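PDB 6Y3P: KLLA0B12012p from Kluyveromyces lactis, which directly binds the mRNA decapping enzyme Dcp2 as Pby1 and, through this C-terminal ATP-grasp domain of the tubulin-tyrosine ligase family, probably binds ATP and metal. Local coordinates for residues I10-P15 against P23-F28; R29-N34 against L366-V371; F50-Y55 against H70-I75; G225-F230 against F319-N324; N324-F329 against I373-M378. All coordinates share one frame; numbering follows the deposited sequence.

Interaction 1: residues I10-P15 against P23-F28; sequences IVLTIP and PLNRSF. With SO4 (sulfate ion), chain B.
Strand 10-12 and helix 23-28 run almost antiparallel, at 169°, with their axes 10.9 Å apart at closest approach. Ile10 carries its CG2 anti to the backbone N, and this methyl stands over the centre of the Phe28 ring, a CH-pi contact of 3.7 Å from CG2 to the ring centroid, only 12° off the ring normal. Leu12, with CG anti to its own N (chi1 -171°), splits its two methyls between partners. CD1 meets Leu24 CD1 at 3.9 Å and also comes near the plane of the Phe28 ring at its edge, while CD2 packs against Asn25 ND2 at 3.4 Å. This is the first strand and helix of a beta-alpha-beta unit completed by strand 37-38, whose Val37 touches Ile10, Asn25 and Phe28. On the helix, Arg26 takes a bend at chi3 and directs NH1 to O2 of a sulfate, probably from the crystallisation liquor, at 2.8 Å; its NH2 also forms a salt bridge with Asp364.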
# COMPACT_ATOMS: atom_id res chain seq x y z
N ILE A 10 4.62 26.12 10.72
CA ILE A 10 4.96 24.78 10.21
C ILE A 10 5.90 24.14 11.24
O ILE A 10 6.93 24.72 11.54
CB ILE A 10 5.56 24.79 8.76
CG1 ILE A 10 4.48 25.05 7.70
CG2 ILE A 10 6.28 23.45 8.44
CD1 ILE A 10 5.02 25.61 6.35
N VAL A 11 5.54 22.94 11.74
CA VAL A 11 6.31 22.18 12.74
C VAL A 11 6.83 20.88 12.09
O VAL A 11 6.03 20.05 11.64
CB VAL A 11 5.49 21.88 14.04
CG1 VAL A 11 6.32 21.14 15.07
CG2 VAL A 11 4.89 23.15 14.64
N LEU A 12 8.15 20.71 12.04
CA LEU A 12 8.81 19.54 11.45
C LEU A 12 9.60 18.83 12.54
O LEU A 12 10.73 19.21 12.82
CB LEU A 12 9.73 20.00 10.30
CG LEU A 12 10.38 18.94 9.38
CD1 LEU A 12 9.33 18.01 8.74
CD2 LEU A 12 11.20 19.62 8.28
N THR A 13 8.97 17.83 13.20
CA THR A 13 9.52 17.08 14.34
C THR A 13 10.31 15.82 13.93
O THR A 13 10.80 15.07 14.78
CB THR A 13 8.43 16.74 15.36
OG1 THR A 13 7.43 15.92 14.75
CG2 THR A 13 7.80 17.99 15.97
N ILE A 14 10.44 15.60 12.63
CA ILE A 14 11.17 14.48 12.09
C ILE A 14 12.66 14.65 12.33
O ILE A 14 13.19 15.75 12.13
CB ILE A 14 10.75 14.26 10.62
CG1 ILE A 14 9.75 13.11 10.56
CG2 ILE A 14 11.93 14.04 9.65
CD1 ILE A 14 8.71 13.29 9.62
N PRO A 15 13.35 13.59 12.81
CA PRO A 15 14.80 13.68 13.02
C PRO A 15 15.51 14.11 11.75
O PRO A 15 15.18 13.65 10.65
CB PRO A 15 15.18 12.25 13.41
CG PRO A 15 13.94 11.68 14.00
CD PRO A 15 12.86 12.23 13.14
N PRO A 23 14.57 17.41 1.73
CA PRO A 23 13.49 17.67 0.76
C PRO A 23 12.32 18.48 1.31
O PRO A 23 11.90 19.45 0.66
CB PRO A 23 13.04 16.26 0.35
CG PRO A 23 14.24 15.43 0.55
CD PRO A 23 14.90 15.96 1.76
N LEU A 24 11.79 18.11 2.51
CA LEU A 24 10.67 18.81 3.13
C LEU A 24 10.98 20.28 3.45
O LEU A 24 10.14 21.14 3.20
CB LEU A 24 10.17 18.09 4.39
CG LEU A 24 9.20 16.95 4.17
CD1 LEU A 24 9.15 16.07 5.39
CD2 LEU A 24 7.83 17.46 3.80
N ASN A 25 12.22 20.57 3.93
CA ASN A 25 12.68 21.93 4.22
C ASN A 25 12.78 22.78 2.96
O ASN A 25 12.34 23.92 2.98
CB ASN A 25 13.98 21.94 4.99
CG ASN A 25 13.79 22.25 6.45
OD1 ASN A 25 13.45 23.37 6.84
ND2 ASN A 25 14.00 21.25 7.28
N ARG A 26 13.34 22.22 1.86
CA ARG A 26 13.46 22.92 0.57
C ARG A 26 12.06 23.26 0.02
O ARG A 26 11.81 24.38 -0.42
CB ARG A 26 14.26 22.09 -0.45
CG ARG A 26 15.72 21.89 -0.02
CD ARG A 26 16.55 21.24 -1.12
NE ARG A 26 16.28 19.80 -1.29
CZ ARG A 26 16.89 18.82 -0.62
NH1 ARG A 26 17.81 19.11 0.30
NH2 ARG A 26 16.59 17.55 -0.86
N SER A 27 11.15 22.29 0.12
CA SER A 27 9.77 22.40 -0.31
C SER A 27 8.99 23.42 0.55
O SER A 27 8.24 24.21 -0.02
CB SER A 27 9.12 21.03 -0.28
OG SER A 27 7.93 21.10 -1.03
N PHE A 28 9.18 23.42 1.89
CA PHE A 28 8.52 24.40 2.77
C PHE A 28 9.04 25.81 2.47
O PHE A 28 8.24 26.75 2.38
CB PHE A 28 8.68 24.06 4.28
CG PHE A 28 7.87 22.88 4.77
CD1 PHE A 28 6.56 22.68 4.33
CD2 PHE A 28 8.39 21.99 5.71
CE1 PHE A 28 5.81 21.58 4.78
CE2 PHE A 28 7.64 20.89 6.15
CZ PHE A 28 6.35 20.69 5.68
S SO4 B . 19.27 16.10 1.34
O1 SO4 B . 18.17 15.22 0.92
O2 SO4 B . 19.63 17.00 0.25
O3 SO4 B . 20.43 15.31 1.72
O4 SO4 B . 18.87 16.90 2.49

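Interaction 2: residues R29-N34 against L366-V371; sequences RKHLPN and LFDDVV
His31 NE2 gives its proton to the carboxylate of Asp368, reaching OD1 at 2.8 Å and OD2 at 3.0 Å. Both bonds are weak because they are bent, with N-H...O angles of 149° and 144°: a single N-H faces the two oxygens together. The carboxylate carbon lies in the plane of the imidazole at its edge, but the carboxylate itself is turned 68° against the ring. Asp368 reaches across with CG anti to its backbone N, and His31 with CG anti to its carbonyl carbon. Lys30 adds an ammonium group; its chain, bent at chi3, brings NZ to 3.7 Å from Asp368 OD1, a long salt bridge. The carboxylate would probably favour a protonated imidazole, an effect the distant ammonium could only weaken. Beside this polar group the contact becomes apolar. Val371 CG1, anti to its own backbone N, meets Leu32 CD1 at 3.6 Å and His31 CB at 4.1 Å. Leu32 is the first residue to leave helical geometry, so the packing falls just where helix 21-31 ends. The contact thus joins the C-terminal end of helix 21-31 to helix 357-375: Ser27, one turn earlier, bonds to the carbonyl of Phe367, Arg376 bonds to the carbonyl of His31, and Phe391 of strand 391-396 packs on Asp369 and Val370.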
# COMPACT_ATOMS: atom_id res chain seq x y z
N ARG A 29 10.37 25.95 2.25
CA ARG A 29 11.06 27.20 1.90
C ARG A 29 10.52 27.80 0.60
O ARG A 29 10.20 28.99 0.54
CB ARG A 29 12.58 26.94 1.75
CG ARG A 29 13.47 27.64 2.77
CD ARG A 29 13.83 29.08 2.41
NE ARG A 29 14.86 29.18 1.37
CZ ARG A 29 15.43 30.32 0.98
NH1 ARG A 29 15.09 31.47 1.53
NH2 ARG A 29 16.36 30.30 0.03
N LYS A 30 10.43 26.95 -0.45
CA LYS A 30 10.02 27.33 -1.80
C LYS A 30 8.55 27.70 -1.96
O LYS A 30 8.25 28.74 -2.55
CB LYS A 30 10.40 26.20 -2.78
CG LYS A 30 10.37 26.59 -4.25
CD LYS A 30 10.42 25.38 -5.17
CE LYS A 30 11.83 24.96 -5.52
NZ LYS A 30 11.85 23.84 -6.49
N HIS A 31 7.62 26.87 -1.45
CA HIS A 31 6.19 27.08 -1.66
C HIS A 31 5.45 27.76 -0.51
O HIS A 31 4.31 28.19 -0.70
CB HIS A 31 5.50 25.75 -2.04
CG HIS A 31 6.15 25.06 -3.19
ND1 HIS A 31 6.22 25.65 -4.44
CD2 HIS A 31 6.75 23.86 -3.24
CE1 HIS A 31 6.87 24.79 -5.20
NE2 HIS A 31 7.21 23.70 -4.52
N LEU A 32 6.09 27.87 0.66
CA LEU A 32 5.51 28.59 1.81
C LEU A 32 6.63 29.47 2.43
O LEU A 32 7.01 29.26 3.59
CB LEU A 32 4.85 27.63 2.82
CG LEU A 32 3.47 27.10 2.44
CD1 LEU A 32 3.54 25.66 2.09
CD2 LEU A 32 2.53 27.20 3.57
N PRO A 33 7.22 30.42 1.67
CA PRO A 33 8.32 31.23 2.23
C PRO A 33 7.96 32.11 3.43
O PRO A 33 8.84 32.40 4.24
CB PRO A 33 8.80 32.06 1.03
CG PRO A 33 7.62 32.14 0.12
CD PRO A 33 6.93 30.82 0.27
N ASN A 34 6.68 32.51 3.54
CA ASN A 34 6.18 33.38 4.60
C ASN A 34 5.77 32.64 5.88
O ASN A 34 5.46 33.29 6.89
CB ASN A 34 5.05 34.28 4.09
CG ASN A 34 5.52 35.29 3.08
OD1 ASN A 34 6.37 36.15 3.37
ND2 ASN A 34 5.01 35.21 1.87
N LEU A 366 8.35 14.58 -5.25
CA LEU A 366 7.19 14.10 -4.52
C LEU A 366 6.79 15.11 -3.45
O LEU A 366 5.62 15.51 -3.41
CB LEU A 366 7.43 12.69 -3.91
CG LEU A 366 6.51 12.23 -2.74
CD1 LEU A 366 5.06 12.07 -3.17
CD2 LEU A 366 7.02 10.96 -2.12
N PHE A 367 7.76 15.50 -2.59
CA PHE A 367 7.51 16.42 -1.47
C PHE A 367 7.29 17.84 -1.95
O PHE A 367 6.52 18.55 -1.32
CB PHE A 367 8.58 16.31 -0.38
CG PHE A 367 8.44 14.98 0.32
CD1 PHE A 367 7.43 14.77 1.25
CD2 PHE A 367 9.25 13.90 -0.03
CE1 PHE A 367 7.26 13.51 1.85
CE2 PHE A 367 9.07 12.64 0.56
CZ PHE A 367 8.09 12.47 1.51
N ASP A 368 7.80 18.19 -3.13
CA ASP A 368 7.53 19.47 -3.78
C ASP A 368 6.03 19.57 -4.12
O ASP A 368 5.40 20.57 -3.80
CB ASP A 368 8.38 19.59 -5.06
CG ASP A 368 8.49 21.03 -5.51
OD1 ASP A 368 9.24 21.80 -4.85
OD2 ASP A 368 7.73 21.42 -6.43
N ASP A 369 5.45 18.50 -4.70
CA ASP A 369 4.04 18.41 -5.09
C ASP A 369 3.12 18.38 -3.90
O ASP A 369 2.09 19.05 -3.93
CB ASP A 369 3.81 17.18 -5.97
CG ASP A 369 4.52 17.22 -7.32
OD1 ASP A 369 4.82 18.34 -7.80
OD2 ASP A 369 4.77 16.13 -7.89
N VAL A 370 3.50 17.63 -2.84
CA VAL A 370 2.71 17.50 -1.62
C VAL A 370 2.56 18.86 -0.96
O VAL A 370 1.45 19.27 -0.66
CB VAL A 370 3.30 16.42 -0.65
CG1 VAL A 370 2.67 16.50 0.74
CG2 VAL A 370 3.14 15.02 -1.23
N VAL A 371 3.68 19.58 -0.80
CA VAL A 371 3.69 20.91 -0.20
C VAL A 371 2.98 21.95 -1.10
O VAL A 371 2.12 22.67 -0.59
CB VAL A 371 5.12 21.32 0.21
CG1 VAL A 371 5.18 22.76 0.68
CG2 VAL A 371 5.66 20.37 1.29

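Interaction 3: residues F50-Y55 against H70-I75; sequences FHYGDY and HANSYI
Asn72 OD1 is held by one hydrogen bond, from Gly53 N at 2.8 Å, and ND2 of the same amide by one more, to Gly53 O at 3.0 Å, so that a single backbone residue grips the group twice. Gly53 O lies in the Asn72 amide plane, whereas Gly53 N sits above it. To get there CG occupies the crowded position between backbone N and carbonyl carbon (chi1 67°), which lays the amide over Tyr52, with planes 20° apart and ND2 over the ring centre, 3.3 Å from CE1. Upstream the two strands of a beta-alpha-beta unit pair in parallel. His51 N donates to His70 O at 2.7 Å in an almost straight bond (177°), while Asn72 N to His51 O, at 3.3 Å, is weak. Phe50 turns its ring edge to His70 CB, CD1 at 3.7 Å. The amide therefore continues the pairing with its own donor and acceptor after Ala71, where the strand has ended, and its two bonds fix its flip orientation.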
# COMPACT_ATOMS: atom_id res chain seq x y z
N PHE A 50 0.88 23.45 10.50
CA PHE A 50 1.06 22.17 9.84
C PHE A 50 2.21 21.44 10.48
O PHE A 50 3.36 21.88 10.39
CB PHE A 50 1.25 22.31 8.32
CG PHE A 50 1.35 20.96 7.65
CD1 PHE A 50 0.27 20.09 7.63
CD2 PHE A 50 2.56 20.52 7.14
CE1 PHE A 50 0.39 18.81 7.09
CE2 PHE A 50 2.68 19.24 6.60
CZ PHE A 50 1.60 18.40 6.57
N HIS A 51 1.90 20.33 11.13
CA HIS A 51 2.85 19.47 11.81
C HIS A 51 3.15 18.24 10.94
O HIS A 51 2.26 17.41 10.69
CB HIS A 51 2.33 19.10 13.22
CG HIS A 51 3.21 18.19 14.05
ND1 HIS A 51 2.70 17.54 15.17
CD2 HIS A 51 4.52 17.86 13.92
CE1 HIS A 51 3.71 16.84 15.67
NE2 HIS A 51 4.82 17.00 14.95
N TYR A 52 4.37 18.18 10.41
CA TYR A 52 4.83 17.04 9.67
C TYR A 52 5.75 16.32 10.65
O TYR A 52 6.77 16.86 11.07
CB TYR A 52 5.55 17.42 8.36
CG TYR A 52 5.69 16.24 7.41
CD1 TYR A 52 6.53 15.17 7.71
CD2 TYR A 52 4.93 16.16 6.25
CE1 TYR A 52 6.62 14.06 6.88
CE2 TYR A 52 5.03 15.06 5.39
CZ TYR A 52 5.88 14.01 5.71
OH TYR A 52 6.01 12.90 4.90
N GLY A 53 5.30 15.15 11.10
CA GLY A 53 6.03 14.32 12.04
C GLY A 53 5.92 12.83 11.75
O GLY A 53 5.24 12.43 10.82
N ASP A 54 6.61 12.01 12.56
CA ASP A 54 6.51 10.55 12.54
C ASP A 54 5.19 10.27 13.24
O ASP A 54 4.71 11.15 13.96
CB ASP A 54 7.69 9.89 13.28
CG ASP A 54 9.01 10.02 12.54
OD1 ASP A 54 9.03 9.73 11.32
OD2 ASP A 54 10.00 10.42 13.17
N TYR A 55 4.56 9.10 12.98
CA TYR A 55 3.23 8.78 13.50
C TYR A 55 3.06 9.05 14.98
O TYR A 55 2.10 9.73 15.36
CB TYR A 55 2.77 7.35 13.16
CG TYR A 55 1.32 7.13 13.55
CD1 TYR A 55 0.30 7.86 12.95
CD2 TYR A 55 0.99 6.24 14.57
CE1 TYR A 55 -1.03 7.68 13.33
CE2 TYR A 55 -0.34 6.06 14.96
CZ TYR A 55 -1.35 6.77 14.33
OH TYR A 55 -2.67 6.58 14.70
N HIS A 70 -2.96 20.92 11.81
CA HIS A 70 -2.94 20.04 10.64
C HIS A 70 -1.76 19.14 10.78
O HIS A 70 -0.72 19.56 11.28
CB HIS A 70 -2.88 20.84 9.33
CG HIS A 70 -4.01 21.82 9.17
ND1 HIS A 70 -4.17 22.88 10.06
CD2 HIS A 70 -4.97 21.89 8.23
CE1 HIS A 70 -5.24 23.54 9.64
NE2 HIS A 70 -5.75 22.99 8.53
N ALA A 71 -1.95 17.88 10.46
CA ALA A 71 -0.92 16.87 10.59
C ALA A 71 -0.82 16.01 9.30
O ALA A 71 -1.74 15.98 8.49
CB ALA A 71 -1.20 15.99 11.81
N ASN A 72 0.31 15.30 9.15
CA ASN A 72 0.56 14.42 8.01
C ASN A 72 0.05 12.98 8.28
O ASN A 72 0.72 12.00 7.96
CB ASN A 72 2.05 14.45 7.61
CG ASN A 72 2.98 13.84 8.63
OD1 ASN A 72 3.02 14.26 9.78
ND2 ASN A 72 3.79 12.88 8.21
N SER A 73 -1.14 12.87 8.86
CA SER A 73 -1.79 11.58 9.11
C SER A 73 -3.27 11.74 9.32
O SER A 73 -3.71 12.78 9.84
CB SER A 73 -1.21 10.88 10.35
OG SER A 73 -1.63 9.53 10.39
N TYR A 74 -4.03 10.67 8.97
CA TYR A 74 -5.46 10.58 9.24
C TYR A 74 -5.62 9.78 10.52
O TYR A 74 -4.65 9.17 10.99
CB TYR A 74 -6.23 9.95 8.07
CG TYR A 74 -6.39 10.87 6.89
CD1 TYR A 74 -5.42 10.94 5.90
CD2 TYR A 74 -7.55 11.63 6.72
CE1 TYR A 74 -5.55 11.79 4.81
CE2 TYR A 74 -7.71 12.47 5.62
CZ TYR A 74 -6.71 12.54 4.66
OH TYR A 74 -6.86 13.36 3.57
N ILE A 75 -6.82 9.82 11.13
CA ILE A 75 -7.09 9.13 12.38
C ILE A 75 -7.59 7.70 12.15
O ILE A 75 -7.03 6.77 12.72
CB ILE A 75 -8.03 9.99 13.26
CG1 ILE A 75 -7.27 11.22 13.80
CG2 ILE A 75 -8.60 9.17 14.43
CD1 ILE A 75 -8.10 12.25 14.54

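Interaction 4: residues G225-F230 against F319-N324; sequences GDLQVF and FRPLKN
Gly225 to Leu227 form the turn of a beta hairpin between strands 215-224 and 228-239, in the antiparallel sheet that also holds strand 326-335, and this turn rests on the loop 319-324 that leads into strand 326-335. From its CB, Asp226 lies over the flank of Pro321, CB to CB 4.1 Å; CG follows at 3.9 Å from Pro321 CB, and OD1 remains near that same methylene. OD2, at the tip, comes within 3.2 Å of Pro321 O. These are two acceptors, so nothing bonds there, and the approach may raise the affinity of the carboxylate for a proton. The side chain is extended for this, CG anti to the backbone N (chi1 -171°). Leu227, which follows a cis peptide bond, sends CD1 between two partners: Pro321 CB and, at the edge of its ring and in plane, Phe319 CE2, each 3.9 Å away. Phe319 itself leans edge-to-face on Phe308 of helix 290-313. Gly225, whose phi is positive, has its O bonded to Tyr74 OH and lies against the loop backbone. Its CA makes C-H...O contacts with two successive carbonyls, 3.3 Å to Leu322 O and 3.6 Å to Lys323 O.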
# COMPACT_ATOMS: atom_id res chain seq x y z
N GLY A 225 -7.05 16.29 2.80
CA GLY A 225 -8.31 16.78 3.37
C GLY A 225 -9.47 15.82 3.25
O GLY A 225 -9.28 14.61 3.35
N ASP A 226 -10.70 16.38 3.00
CA ASP A 226 -11.93 15.60 2.83
C ASP A 226 -12.66 15.90 1.49
O ASP A 226 -13.62 16.66 1.48
CB ASP A 226 -12.86 15.74 4.05
CG ASP A 226 -14.08 14.82 4.09
OD1 ASP A 226 -14.48 14.30 3.01
OD2 ASP A 226 -14.68 14.69 5.18
N LEU A 227 -12.29 15.25 0.38
CA LEU A 227 -11.17 14.35 0.20
C LEU A 227 -10.67 14.49 -1.22
O LEU A 227 -11.47 14.45 -2.16
CB LEU A 227 -11.58 12.87 0.44
CG LEU A 227 -10.53 11.77 0.11
CD1 LEU A 227 -9.51 11.61 1.25
CD2 LEU A 227 -11.20 10.44 -0.14
N GLN A 228 -9.35 14.58 -1.37
CA GLN A 228 -8.69 14.56 -2.67
C GLN A 228 -7.66 13.46 -2.62
O GLN A 228 -6.97 13.31 -1.61
CB GLN A 228 -8.03 15.88 -2.98
CG GLN A 228 -9.00 16.89 -3.58
CD GLN A 228 -8.32 18.22 -3.67
OE1 GLN A 228 -7.99 18.83 -2.65
NE2 GLN A 228 -8.00 18.65 -4.89
N VAL A 229 -7.60 12.66 -3.68
CA VAL A 229 -6.66 11.54 -3.78
C VAL A 229 -5.73 11.80 -4.94
O VAL A 229 -6.18 12.05 -6.05
CB VAL A 229 -7.31 10.14 -3.84
CG1 VAL A 229 -6.24 9.05 -3.72
CG2 VAL A 229 -8.38 9.96 -2.75
N PHE A 230 -4.42 11.79 -4.65
CA PHE A 230 -3.39 12.09 -5.61
C PHE A 230 -2.43 10.94 -5.73
O PHE A 230 -1.86 10.48 -4.74
CB PHE A 230 -2.63 13.35 -5.20
CG PHE A 230 -3.46 14.60 -5.13
CD1 PHE A 230 -3.65 15.38 -6.26
CD2 PHE A 230 -4.04 15.01 -3.94
CE1 PHE A 230 -4.41 16.55 -6.20
CE2 PHE A 230 -4.78 16.18 -3.88
CZ PHE A 230 -4.97 16.94 -5.01
N PHE A 319 -12.88 4.41 6.40
CA PHE A 319 -11.86 5.44 6.39
C PHE A 319 -12.60 6.74 6.58
O PHE A 319 -13.55 7.01 5.84
CB PHE A 319 -11.12 5.42 5.04
CG PHE A 319 -10.13 6.53 4.81
CD1 PHE A 319 -8.90 6.53 5.46
CD2 PHE A 319 -10.42 7.57 3.94
CE1 PHE A 319 -7.99 7.56 5.26
CE2 PHE A 319 -9.49 8.59 3.72
CZ PHE A 319 -8.29 8.59 4.39
N ARG A 320 -12.24 7.51 7.63
CA ARG A 320 -12.89 8.78 7.94
C ARG A 320 -11.96 9.93 7.61
O ARG A 320 -11.06 10.24 8.39
CB ARG A 320 -13.39 8.86 9.40
CG ARG A 320 -14.39 7.77 9.75
CD ARG A 320 -15.10 8.01 11.07
NE ARG A 320 -15.89 6.84 11.46
CZ ARG A 320 -17.16 6.62 11.09
NH1 ARG A 320 -17.79 7.51 10.33
NH2 ARG A 320 -17.79 5.53 11.48
N PRO A 321 -12.13 10.53 6.41
CA PRO A 321 -11.27 11.66 6.04
C PRO A 321 -11.55 12.91 6.89
O PRO A 321 -12.69 13.24 7.18
CB PRO A 321 -11.57 11.88 4.55
CG PRO A 321 -12.43 10.71 4.13
CD PRO A 321 -13.14 10.28 5.36
N LEU A 322 -10.46 13.54 7.33
CA LEU A 322 -10.44 14.77 8.10
C LEU A 322 -9.97 15.88 7.18
O LEU A 322 -8.99 15.70 6.45
CB LEU A 322 -9.46 14.65 9.28
CG LEU A 322 -9.96 14.06 10.60
CD1 LEU A 322 -11.32 14.61 10.98
CD2 LEU A 322 -9.94 12.54 10.59
N LYS A 323 -10.61 17.03 7.27
CA LYS A 323 -10.32 18.25 6.52
C LYS A 323 -8.88 18.78 6.79
O LYS A 323 -8.23 19.33 5.90
CB LYS A 323 -11.37 19.33 6.90
CG LYS A 323 -11.34 20.61 6.07
CD LYS A 323 -12.29 20.58 4.88
CE LYS A 323 -11.75 21.41 3.74
NZ LYS A 323 -12.19 20.87 2.43
N ASN A 324 -8.40 18.60 8.00
CA ASN A 324 -7.11 19.11 8.44
C ASN A 324 -5.99 18.05 8.40
O ASN A 324 -4.93 18.22 8.99
CB ASN A 324 -7.25 19.78 9.84
CG ASN A 324 -7.88 18.92 10.91
OD1 ASN A 324 -8.71 18.02 10.65
ND2 ASN A 324 -7.54 19.20 12.13

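Interaction 5: residues N324-F329 against I373-M378; sequences NSLETF and ICVRPM
The start of strand 326-335, in the antiparallel sheet it shares with strand 215-224, meets the C-terminal part of helix 357-375 and the residues after it in a small apolar contact without hydrogen bonds across it. One methyl, Leu326 CD2, makes the side-chain contacts with three residues: it lies 3.6 Å from Val375 CG2, 3.8 Å from Cys374 CB and 4.5 Å from Met378 SD. Leu326 places CG in the crowded position between backbone N and carbonyl carbon (chi1 66°), which turns the branch toward the helix; its side chain crosses that of Val375 obliquely. Val375 offers the branch that lies anti to its carbonyl carbon. The helix here is wound with a wider pi-type turn at 373-375, and beyond it Met378 N bonds to Val375 O, three residues back, at 3.1 Å. As the beta strand enters the sheet of the ATP-grasp domain it pairs with strand 215-224, whose Thr222 and Ser224 also touch Cys374. Leu326, Val375 and Met378 all pack on Phe50 as well, so the contact borders the parallel sheet on that flank. Met378, bent at chi3, extends its CE past the loop preceding the strand, 4.2 Å from Ser325 O and 4.3 Å from Asn324 C. Ser325 OG is hydrogen-bonded to Ser73 O, and Asn324 ND2 to the carbonyls of Tyr69 and Leu63.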
# COMPACT_ATOMS: atom_id res chain seq x y z
N ASN A 324 -8.40 18.60 8.00
CA ASN A 324 -7.11 19.11 8.44
C ASN A 324 -5.99 18.05 8.40
O ASN A 324 -4.93 18.22 8.99
CB ASN A 324 -7.25 19.78 9.84
CG ASN A 324 -7.88 18.92 10.91
OD1 ASN A 324 -8.71 18.02 10.65
ND2 ASN A 324 -7.54 19.20 12.13
N SER A 325 -6.22 16.96 7.69
CA SER A 325 -5.22 15.91 7.54
C SER A 325 -4.80 15.78 6.10
O SER A 325 -5.56 16.14 5.21
CB SER A 325 -5.77 14.56 8.00
OG SER A 325 -6.13 14.58 9.36
N LEU A 326 -3.60 15.27 5.90
CA LEU A 326 -3.07 14.79 4.63
C LEU A 326 -2.25 13.57 4.97
O LEU A 326 -1.83 13.43 6.11
CB LEU A 326 -2.28 15.82 3.76
CG LEU A 326 -0.94 16.39 4.25
CD1 LEU A 326 0.20 15.37 4.15
CD2 LEU A 326 -0.58 17.56 3.40
N GLU A 327 -2.06 12.67 4.03
CA GLU A 327 -1.24 11.50 4.30
C GLU A 327 -0.73 10.90 3.02
O GLU A 327 -1.51 10.74 2.09
CB GLU A 327 -1.98 10.44 5.15
CG GLU A 327 -1.03 9.37 5.68
CD GLU A 327 -1.53 8.40 6.74
OE1 GLU A 327 -2.60 8.66 7.32
OE2 GLU A 327 -0.83 7.39 6.99
N THR A 328 0.56 10.52 2.99
CA THR A 328 1.05 9.82 1.82
C THR A 328 1.28 8.37 2.24
O THR A 328 1.92 8.08 3.26
CB THR A 328 2.16 10.53 1.03
OG1 THR A 328 3.26 9.65 0.80
CG2 THR A 328 2.59 11.83 1.61
N PHE A 329 0.66 7.46 1.50
CA PHE A 329 0.72 6.03 1.74
C PHE A 329 1.55 5.38 0.64
O PHE A 329 1.65 5.91 -0.47
CB PHE A 329 -0.70 5.43 1.68
CG PHE A 329 -1.73 6.03 2.60
CD1 PHE A 329 -2.52 7.10 2.18
CD2 PHE A 329 -1.97 5.48 3.86
CE1 PHE A 329 -3.51 7.63 3.02
CE2 PHE A 329 -2.97 6.00 4.69
CZ PHE A 329 -3.73 7.08 4.27
N ILE A 373 0.67 21.56 -3.48
CA ILE A 373 -0.72 21.25 -3.86
C ILE A 373 -1.62 20.96 -2.66
O ILE A 373 -2.79 21.37 -2.65
CB ILE A 373 -0.73 20.09 -4.92
CG1 ILE A 373 -0.04 20.56 -6.22
CG2 ILE A 373 -2.16 19.53 -5.19
CD1 ILE A 373 0.42 19.49 -7.15
N CYS A 374 -1.10 20.24 -1.67
CA CYS A 374 -1.88 19.84 -0.49
C CYS A 374 -1.68 20.76 0.73
O CYS A 374 -2.65 21.08 1.42
CB CYS A 374 -1.59 18.38 -0.14
SG CYS A 374 -1.77 17.22 -1.53
N VAL A 375 -0.41 21.15 1.00
CA VAL A 375 -0.07 21.96 2.17
C VAL A 375 -0.45 23.42 1.97
O VAL A 375 -1.03 23.98 2.87
CB VAL A 375 1.41 21.76 2.64
CG1 VAL A 375 1.76 22.67 3.83
CG2 VAL A 375 1.68 20.30 2.98
N ARG A 376 -0.12 24.04 0.82
CA ARG A 376 -0.45 25.45 0.56
C ARG A 376 -1.94 25.79 0.85
O ARG A 376 -2.17 26.72 1.63
CB ARG A 376 -0.05 25.88 -0.88
CG ARG A 376 1.39 26.35 -1.05
CD ARG A 376 1.67 26.71 -2.51
NE ARG A 376 0.77 27.76 -2.99
CZ ARG A 376 1.04 29.07 -2.95
NH1 ARG A 376 2.20 29.50 -2.48
NH2 ARG A 376 0.16 29.94 -3.39
N PRO A 377 -2.94 25.00 0.36
CA PRO A 377 -4.36 25.31 0.64
C PRO A 377 -4.81 25.30 2.11
O PRO A 377 -5.81 25.95 2.43
CB PRO A 377 -5.10 24.26 -0.18
CG PRO A 377 -4.20 23.92 -1.27
CD PRO A 377 -2.87 23.88 -0.60
N MET A 378 -4.10 24.61 3.01
CA MET A 378 -4.50 24.63 4.41
C MET A 378 -3.99 25.90 5.10
O MET A 378 -4.41 26.20 6.21
CB MET A 378 -4.17 23.32 5.19
CG MET A 378 -2.94 22.56 4.73
SD MET A 378 -2.67 20.92 5.48
CE MET A 378 -4.30 20.10 5.08

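In the fold
Interactions 1 and 2 follow one another along helix 21-31, their centres about 9 Å apart. Interaction 3 shares the parallel sheet with interaction 1, where Val11 N meets Phe50 O at 2.8 Å, and touches interaction 5 through Ala71 O and Leu326 N, 3.3 Å apart. Helix 357-375 carries interactions 2 and 5, centres about 11 Å apart, and so ties the N-terminal beta-alpha-beta region to the antiparallel sheet that holds strands 215-224 and 326-335. Interactions 4 and 5 share Asn324 and have centres about 9 Å apart. Interactions 1 and 4 do not touch, their nearest atoms being about 11 Å apart. The sulfate sits on Arg26, a residue that takes no part in the strand-helix packing of interaction 1.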